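Local coordinates for protein branched-chain amino acid aminotransferase (Thermoproteus uzoniensis, PDB 5CE8) that transfers amino groups between branched-chain L-amino acids and 2-oxoglutarate with the help of pyridoxal 5'-phosphate, probably acting on leucine, isoleucine and valine, at residues A[225-230]-A[300-305]. Residues are numbered along the deposited sequence; the frame is centred on the assembly and turned at random.
Sequences RETVIS and LPWLTP
The six-membered ring of Trp302 reaches helix 223-235 at Thr227 and Ser230, residues one helical turn apart. Contact across the pair is purely van der Waals. Thr227 CG2 meets Trp302 CZ3 at 3.7 Å, approaching the ring obliquely, while Ser230 CB lies near the ring plane at the edge, 4.2 Å from Trp302 CH2. The long tryptophan side chain spans most of the gap, for even the nearest alpha carbons, those of Thr227 and Trp302, are 10.0 Å apart. The small Ser230 leaves room for the ring's end beside the helix.

Threonine suits its place because its two branches do different work. With CG2 anti to the backbone N, the methyl lies against the indole, and OG1 (chi1 -54°) stays beside that N, where it hydrogen-bonds to Ile223 O one turn back and to Arg59. Arg59, which lies outside both segments, also forms a salt bridge with Glu226 and a cation-pi contact with Trp302, so one cationic side chain links Thr227 and Glu226 of the helix to the indole.

Trp302 ends a 3-10 turn, closed by Leu303 N to Leu300 O at 3.0 Å, just ahead of strand 303-305, which pairs at the sheet margin with strand 55-58. The contact thus joins that antiparallel sheet to the helix whose N-terminal residues Ile223 and Thr224 bind the cofactor, with helix 279-292 packing alongside through Tyr288 and Ile291.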
loop_
_atom_site.group_PDB
_atom_site.type_symbol
_atom_site.label_atom_id
_atom_site.label_comp_id
_atom_site.label_asym_id
_atom_site.label_seq_id
_atom_site.Cartn_x
_atom_site.Cartn_y
_atom_site.Cartn_z
ATOM N N ARG A 225 12.132 -25.699 -6.599
ATOM C CA ARG A 225 12.922 -24.563 -6.026
ATOM C C ARG A 225 13.896 -25.075 -4.986
ATOM O O ARG A 225 15.107 -24.744 -5.050
ATOM C CB ARG A 225 11.984 -23.488 -5.528
ATOM C CG ARG A 225 12.649 -22.338 -4.729
ATOM C CD ARG A 225 11.583 -21.515 -4.114
ATOM N NE ARG A 225 12.128 -20.301 -3.484
ATOM C CZ ARG A 225 12.622 -20.224 -2.268
ATOM N NH1 ARG A 225 12.663 -21.287 -1.447
ATOM N NH2 ARG A 225 13.145 -19.072 -1.902
ATOM N N GLU A 226 13.394 -25.915 -4.056
ATOM C CA GLU A 226 14.189 -26.445 -3.034
ATOM C C GLU A 226 15.282 -27.336 -3.646
ATOM O O GLU A 226 16.490 -27.224 -3.300
ATOM C CB GLU A 226 13.351 -27.228 -2.038
ATOM C CG GLU A 226 14.065 -27.597 -0.738
ATOM C CD GLU A 226 13.224 -28.466 0.172
ATOM O OE1 GLU A 226 12.056 -28.068 0.523
ATOM O OE2 GLU A 226 13.723 -29.520 0.567
ATOM N N THR A 227 14.912 -28.193 -4.582
ATOM C CA THR A 227 15.964 -28.980 -5.294
ATOM C C THR A 227 17.070 -28.103 -5.909
ATOM O O THR A 227 18.288 -28.427 -5.774
ATOM C CB THR A 227 15.266 -29.913 -6.328
ATOM O OG1 THR A 227 14.285 -30.673 -5.588
ATOM C CG2 THR A 227 16.173 -30.763 -6.989
ATOM N N VAL A 228 16.647 -27.090 -6.660
ATOM C CA VAL A 228 17.573 -26.150 -7.282
ATOM C C VAL A 228 18.528 -25.553 -6.210
ATOM O O VAL A 228 19.772 -25.408 -6.451
ATOM C CB VAL A 228 16.843 -25.083 -8.061
ATOM C CG1 VAL A 228 17.722 -23.868 -8.413
ATOM C CG2 VAL A 228 16.276 -25.683 -9.388
ATOM N N ILE A 229 17.971 -25.272 -5.027
ATOM C CA ILE A 229 18.801 -24.650 -3.991
ATOM C C ILE A 229 19.859 -25.736 -3.573
ATOM O O ILE A 229 21.009 -25.428 -3.509
ATOM C CB ILE A 229 17.947 -24.012 -2.857
ATOM C CG1 ILE A 229 17.323 -22.741 -3.327
ATOM C CG2 ILE A 229 18.766 -23.809 -1.613
ATOM C CD1 ILE A 229 16.111 -22.289 -2.528
ATOM N N SER A 230 19.481 -27.004 -3.352
ATOM C CA SER A 230 20.465 -28.094 -3.058
ATOM C C SER A 230 21.474 -28.269 -4.160
ATOM O O SER A 230 22.690 -28.455 -3.933
ATOM C CB SER A 230 19.678 -29.368 -2.918
ATOM O OG SER A 230 18.832 -29.215 -1.759
ATOM N N LEU A 300 19.350 -40.542 -4.427
ATOM C CA LEU A 300 18.554 -41.719 -4.682
ATOM C C LEU A 300 17.429 -41.782 -3.652
ATOM O O LEU A 300 16.299 -42.246 -3.989
ATOM C CB LEU A 300 19.416 -42.988 -4.842
ATOM C CG LEU A 300 20.010 -43.180 -6.283
ATOM C CD1 LEU A 300 20.891 -44.449 -6.394
ATOM C CD2 LEU A 300 19.018 -43.250 -7.380
ATOM N N PRO A 301 17.672 -41.226 -2.436
ATOM C CA PRO A 301 16.542 -41.127 -1.530
ATOM C C PRO A 301 15.324 -40.313 -1.933
ATOM O O PRO A 301 14.296 -40.498 -1.349
ATOM C CB PRO A 301 17.174 -40.530 -0.271
ATOM C CG PRO A 301 18.562 -41.108 -0.297
ATOM C CD PRO A 301 18.971 -41.240 -1.712
ATOM N N TRP A 302 15.432 -39.447 -2.926
ATOM C CA TRP A 302 14.295 -38.688 -3.440
ATOM C C TRP A 302 13.469 -39.442 -4.474
ATOM O O TRP A 302 12.412 -38.935 -4.912
ATOM C CB TRP A 302 14.778 -37.412 -4.169
ATOM C CG TRP A 302 15.226 -36.378 -3.238
ATOM C CD1 TRP A 302 14.930 -36.256 -1.889
ATOM C CD2 TRP A 302 15.958 -35.230 -3.577
ATOM N NE1 TRP A 302 15.556 -35.120 -1.381
ATOM C CE2 TRP A 302 16.168 -34.472 -2.405
ATOM C CE3 TRP A 302 16.482 -34.767 -4.750
ATOM C CZ2 TRP A 302 16.882 -33.262 -2.410
ATOM C CZ3 TRP A 302 17.236 -33.567 -4.745
ATOM C CH2 TRP A 302 17.419 -32.847 -3.599
ATOM N N LEU A 303 13.930 -40.621 -4.863
ATOM C CA LEU A 303 13.325 -41.349 -5.939
ATOM C C LEU A 303 12.603 -42.580 -5.458
ATOM O O LEU A 303 13.240 -43.456 -4.921
ATOM C CB LEU A 303 14.428 -41.775 -6.871
ATOM C CG LEU A 303 14.592 -40.816 -8.052
ATOM C CD1 LEU A 303 15.145 -39.476 -7.574
ATOM C CD2 LEU A 303 15.501 -41.469 -9.063
ATOM N N THR A 304 11.274 -42.667 -5.675
ATOM C CA THR A 304 10.457 -43.744 -5.136
ATOM C C THR A 304 10.181 -44.720 -6.230
ATOM O O THR A 304 9.501 -44.330 -7.181
ATOM C CB THR A 304 9.100 -43.265 -4.598
ATOM O OG1 THR A 304 9.339 -42.457 -3.452
ATOM C CG2 THR A 304 8.251 -44.478 -4.163
ATOM N N PRO A 305 10.703 -45.976 -6.127
ATOM C CA PRO A 305 10.468 -46.886 -7.242
ATOM C C PRO A 305 9.043 -47.374 -7.215
ATOM O O PRO A 305 8.520 -47.693 -6.134
ATOM C CB PRO A 305 11.420 -48.076 -6.973
ATOM C CG PRO A 305 11.781 -48.009 -5.562
ATOM C CD PRO A 305 11.677 -46.549 -5.165
#